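Local atomic coordinates of protein ten1 (Schizosaccharomyces pombe, PDB entry 3KF6), a protein that pairs with Stn1 in an Rpa2-Rpa3-like complex at chromosome ends, binds single-stranded telomeric DNA and is required for telomere maintenance. Residues Ile10-Asn13 / Gln14-Asp17; Val87-Leu91 / Pro92-Gln96. All blocks are in the same frame, centred on the assembly; numbering follows the deposited sequence.

Interaction 1 (Ile10-Asn13 / Gln14-Asp17); sequences IFIN and QIND
Gln14 reaches back along the chain to Phe11, and its side chain meets a partner at almost every step. CB lies 3.5 Å from Phe11 O, the oxygen that also accepts Gln14 N. CG, set beside the backbone N (chi1 -59°), comes within 3.1 Å of Asn13 OD1, the two side chains running the same way with their amides strongly turned against each other. Beyond CG the chain is extended and carries CD alongside the Phe11 ring, 3.8 Å from CD1. At the tip, OE1 accepts Phe11 N at 2.8 Å in a nearly straight bond (165°), the donor tilted 22° from the carbonyl plane. NE2, the other arm of the amide, stays near the same ring, 4.2 Å from Phe11 CD1. Thus Phe11 and Gln14 hold each other through backbone and side chain across one turn, in the connection of this OB fold between strands 8-9 and 23-34. OE1 also accepts from Gln102 of helix 91-103. One residue further on, Ile15 hands its N-H to Ile12 O, which a water donating to it links to Asn16 N. Ile10 CD1 meets Ile15 CG1 at 3.8 Å, the two side chains roughly perpendicular, while Ile12 CG2 runs beside Ile15 CD1.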
loop_
_atom_site.group_PDB
_atom_site.type_symbol
_atom_site.label_atom_id
_atom_site.label_comp_id
_atom_site.label_asym_id
_atom_site.label_seq_id
_atom_site.Cartn_x
_atom_site.Cartn_y
_atom_site.Cartn_z
ATOM N N ILE B 10 2.070 8.194 7.319
ATOM C CA ILE B 10 2.062 9.356 8.208
ATOM C C ILE B 10 2.377 10.671 7.500
ATOM O O ILE B 10 2.643 10.702 6.305
ATOM C CB ILE B 10 3.116 9.196 9.306
ATOM C CG1 ILE B 10 4.502 9.083 8.664
ATOM C CG2 ILE B 10 2.827 7.960 10.143
ATOM C CD1 ILE B 10 5.646 9.092 9.663
ATOM N N PHE B 11 2.343 11.761 8.263
ATOM C CA PHE B 11 2.691 13.069 7.734
ATOM C C PHE B 11 4.136 13.287 8.149
ATOM O O PHE B 11 4.614 12.654 9.091
ATOM C CB PHE B 11 1.830 14.175 8.358
ATOM C CG PHE B 11 0.378 14.080 8.015
ATOM C CD1 PHE B 11 -0.531 13.575 8.937
ATOM C CD2 PHE B 11 -0.082 14.486 6.768
ATOM C CE1 PHE B 11 -1.886 13.478 8.621
ATOM C CE2 PHE B 11 -1.432 14.392 6.443
ATOM C CZ PHE B 11 -2.336 13.887 7.374
ATOM N N ILE B 12 4.839 14.170 7.450
ATOM C CA ILE B 12 6.223 14.433 7.799
ATOM C C ILE B 12 6.335 14.912 9.244
ATOM O O ILE B 12 7.276 14.546 9.951
ATOM C CB ILE B 12 6.847 15.470 6.841
ATOM C CG1 ILE B 12 7.119 14.798 5.488
ATOM C CG2 ILE B 12 8.139 16.040 7.437
ATOM C CD1 ILE B 12 7.701 15.725 4.441
ATOM N N ASN B 13 5.365 15.706 9.689
ATOM C CA ASN B 13 5.381 16.222 11.053
ATOM C C ASN B 13 5.241 15.138 12.124
ATOM O O ASN B 13 5.355 15.430 13.316
ATOM C CB ASN B 13 4.281 17.277 11.242
ATOM C CG ASN B 13 2.884 16.716 11.061
ATOM O OD1 ASN B 13 2.504 15.741 11.708
ATOM N ND2 ASN B 13 2.104 17.343 10.184
ATOM N N GLN B 14 4.998 13.896 11.712
ATOM C CA GLN B 14 4.847 12.793 12.663
ATOM C C GLN B 14 6.051 11.859 12.671
ATOM O O GLN B 14 6.122 10.932 13.473
ATOM C CB GLN B 14 3.595 11.966 12.345
ATOM C CG GLN B 14 2.294 12.741 12.359
ATOM C CD GLN B 14 1.126 11.892 11.894
ATOM O OE1 GLN B 14 1.172 11.300 10.813
ATOM N NE2 GLN B 14 0.074 11.826 12.706
ATOM N N ILE B 15 6.999 12.095 11.772
ATOM C CA ILE B 15 8.170 11.235 11.696
ATOM C C ILE B 15 8.918 11.120 13.023
ATOM O O ILE B 15 9.354 10.032 13.396
ATOM C CB ILE B 15 9.138 11.717 10.596
ATOM C CG1 ILE B 15 8.469 11.544 9.228
ATOM C CG2 ILE B 15 10.434 10.923 10.650
ATOM C CD1 ILE B 15 9.271 12.101 8.065
ATOM N N ASN B 16 9.052 12.235 13.735
ATOM C CA ASN B 16 9.758 12.232 15.011
ATOM C C ASN B 16 8.963 11.575 16.136
ATOM O O ASN B 16 9.450 11.464 17.261
ATOM C CB ASN B 16 10.150 13.658 15.408
ATOM C CG ASN B 16 11.147 14.272 14.446
ATOM O OD1 ASN B 16 12.065 13.599 13.976
ATOM N ND2 ASN B 16 10.980 15.558 14.156
ATOM N N ASP B 17 7.741 11.148 15.833
ATOM C CA ASP B 17 6.907 10.471 16.821
ATOM C C ASP B 17 7.085 8.966 16.667
ATOM O O ASP B 17 6.603 8.188 17.490
ATOM C CB ASP B 17 5.424 10.806 16.625
ATOM C CG ASP B 17 5.109 12.260 16.892
ATOM O OD1 ASP B 17 5.603 12.792 17.902
ATOM O OD2 ASP B 17 4.354 12.866 16.101
HETATM O O HOH W 1 8.710 14.985 12.209
#

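Interaction 2 (Val87-Leu91 / Pro92-Gln96); sequences VGINL and PRYRQ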
loop_
_atom_site.group_PDB
_atom_site.type_symbol
_atom_site.label_atom_id
_atom_site.label_comp_id
_atom_site.label_asym_id
_atom_site.label_seq_id
_atom_site.Cartn_x
_atom_site.Cartn_y
_atom_site.Cartn_z
ATOM N N VAL B 87 2.935 13.885 -8.665
ATOM C CA VAL B 87 2.461 15.009 -9.459
ATOM C C VAL B 87 0.954 14.979 -9.670
ATOM O O VAL B 87 0.371 13.926 -9.950
ATOM C CB VAL B 87 3.166 15.055 -10.833
ATOM C CG1 VAL B 87 2.814 13.826 -11.643
ATOM C CG2 VAL B 87 2.783 16.331 -11.566
ATOM N N GLY B 88 0.328 16.140 -9.511
ATOM C CA GLY B 88 -1.108 16.247 -9.704
ATOM C C GLY B 88 -1.966 15.758 -8.552
ATOM O O GLY B 88 -3.198 15.796 -8.634
ATOM N N ILE B 89 -1.341 15.306 -7.472
ATOM C CA ILE B 89 -2.132 14.812 -6.354
ATOM C C ILE B 89 -2.933 15.932 -5.708
ATOM O O ILE B 89 -2.485 17.083 -5.635
ATOM C CB ILE B 89 -1.253 14.130 -5.282
ATOM C CG1 ILE B 89 -2.143 13.358 -4.303
ATOM C CG2 ILE B 89 -0.433 15.166 -4.531
ATOM C CD1 ILE B 89 -1.393 12.363 -3.449
ATOM N N ASN B 90 -4.136 15.583 -5.271
ATOM C CA ASN B 90 -5.033 16.510 -4.597
ATOM C C ASN B 90 -4.589 16.485 -3.132
ATOM O O ASN B 90 -5.012 15.621 -2.368
ATOM C CB ASN B 90 -6.472 16.004 -4.723
ATOM C CG ASN B 90 -7.487 16.964 -4.134
ATOM O OD1 ASN B 90 -7.291 17.501 -3.050
ATOM N ND2 ASN B 90 -8.589 17.166 -4.844
ATOM N N LEU B 91 -3.722 17.419 -2.745
ATOM C CA LEU B 91 -3.214 17.458 -1.379
ATOM C C LEU B 91 -4.285 17.478 -0.294
ATOM O O LEU B 91 -4.186 16.744 0.690
ATOM C CB LEU B 91 -2.267 18.651 -1.188
ATOM C CG LEU B 91 -0.853 18.476 -1.752
ATOM C CD1 LEU B 91 -0.038 19.747 -1.513
ATOM C CD2 LEU B 91 -0.181 17.285 -1.079
ATOM N N PRO B 92 -5.324 18.314 -0.453
ATOM C CA PRO B 92 -6.361 18.348 0.583
ATOM C C PRO B 92 -7.045 17.002 0.807
ATOM O O PRO B 92 -7.291 16.614 1.950
ATOM C CB PRO B 92 -7.324 19.418 0.071
ATOM C CG PRO B 92 -6.410 20.351 -0.677
ATOM C CD PRO B 92 -5.545 19.379 -1.448
ATOM N N ARG B 93 -7.354 16.294 -0.278
ATOM C CA ARG B 93 -8.015 14.997 -0.156
ATOM C C ARG B 93 -7.034 13.965 0.384
ATOM O O ARG B 93 -7.393 13.116 1.201
ATOM C CB ARG B 93 -8.583 14.552 -1.509
ATOM C CG ARG B 93 -9.533 15.575 -2.133
ATOM C CD ARG B 93 -10.962 15.085 -2.320
ATOM N NE ARG B 93 -11.651 14.796 -1.067
ATOM C CZ ARG B 93 -12.978 14.807 -0.921
ATOM N NH1 ARG B 93 -13.767 15.100 -1.945
ATOM N NH2 ARG B 93 -13.519 14.512 0.251
ATOM N N TYR B 94 -5.786 14.036 -0.070
ATOM C CA TYR B 94 -4.776 13.108 0.426
ATOM C C TYR B 94 -4.582 13.246 1.940
ATOM O O TYR B 94 -4.574 12.247 2.665
ATOM C CB TYR B 94 -3.441 13.337 -0.291
ATOM C CG TYR B 94 -2.275 12.627 0.360
ATOM C CD1 TYR B 94 -1.495 13.268 1.320
ATOM C CD2 TYR B 94 -1.978 11.299 0.054
ATOM C CE1 TYR B 94 -0.454 12.612 1.961
ATOM C CE2 TYR B 94 -0.933 10.630 0.691
ATOM C CZ TYR B 94 -0.177 11.297 1.644
ATOM O OH TYR B 94 0.851 10.644 2.283
ATOM N N ARG B 95 -4.433 14.472 2.437
ATOM C CA ARG B 95 -4.237 14.616 3.874
ATOM C C ARG B 95 -5.484 14.205 4.650
ATOM O O ARG B 95 -5.383 13.662 5.744
ATOM C CB ARG B 95 -3.803 16.042 4.240
ATOM C CG ARG B 95 -4.757 17.148 3.901
ATOM C CD ARG B 95 -4.191 18.458 4.440
ATOM N NE ARG B 95 -5.152 19.545 4.349
ATOM C CZ ARG B 95 -5.084 20.543 3.479
ATOM N NH1 ARG B 95 -4.088 20.615 2.604
ATOM N NH2 ARG B 95 -6.022 21.473 3.490
ATOM N N GLN B 96 -6.654 14.442 4.067
ATOM C CA GLN B 96 -7.907 14.060 4.708
ATOM C C GLN B 96 -7.929 12.546 4.920
ATOM O O GLN B 96 -8.254 12.069 6.004
ATOM C CB GLN B 96 -9.096 14.481 3.841
ATOM C CG GLN B 96 -10.452 13.919 4.291
ATOM C CD GLN B 96 -11.594 14.366 3.392
ATOM O OE1 GLN B 96 -11.478 14.346 2.171
ATOM N NE2 GLN B 96 -12.711 14.758 3.999
#
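The Tyr94 ring has Leu91 O at its edge, near the ring plane, and Ile89 CD1 reaching it obliquely, 3.7 Å from CD2. The Arg95 guanidinium lays one face over Pro92 CA, 3.8 Å from its plane. Gln96 OE1 sits at the edge of the Arg93 guanidinium, in plane, taking NE and, at 2.8 Å, NH2 on a lone pair. All this gathers round the start of helix 91-103, where Asn90 is the N-cap. With CG anti to the backbone N (chi1 -176°), its OD1 swings over the first turn and accepts Arg93 N at 3.0 Å, the donor standing above the amide plane; Arg93 CG packs against the same oxygen at 3.1 Å. Asn90 O takes Tyr94 N at 2.9 Å, and Leu91 O takes Arg95 N. Ile89, just before the cap, and Tyr94, four residues beyond it, form a hydrophobic staple. Replacing Asn90 with an alanine would probably leave Arg93 N without its capping acceptor and fray the first turn. On the partner subunit, Asn130 of Stn1 donates to Gly88 O and accepts Asn90 N, while Trp133 of Stn1 packs on Asn90 and Arg93. Pro92, which has no N-H, asks for no acceptor in this turn, and the electronegative OD1 over the helix start is likely to be favoured by the helix dipole.

How the interactions relate
Interaction 1 comes early in the chain, between strands 8-9 and 23-34 of the OB fold; interaction 2 comes late, where the chain leaves strand 77-85 and enters helix 91-103. Their centres lie about 17 Å apart, yet they touch, with Phe11 CZ 3.5 Å from Arg95 O. The helix joins them: its start belongs to interaction 2, and its later residues Val98, Ser99 and Gln102 meet Phe11, Ile10 and Gln14. Strand 23-34 is shared as well, with Leu24 and Phe26 against 10-17 and Leu27 against Leu91 and Tyr94. Stn1 reaches interaction 2 and not interaction 1, consistent with a C-terminal helix serving both barrel and partner, as in Rpa2-Rpa3.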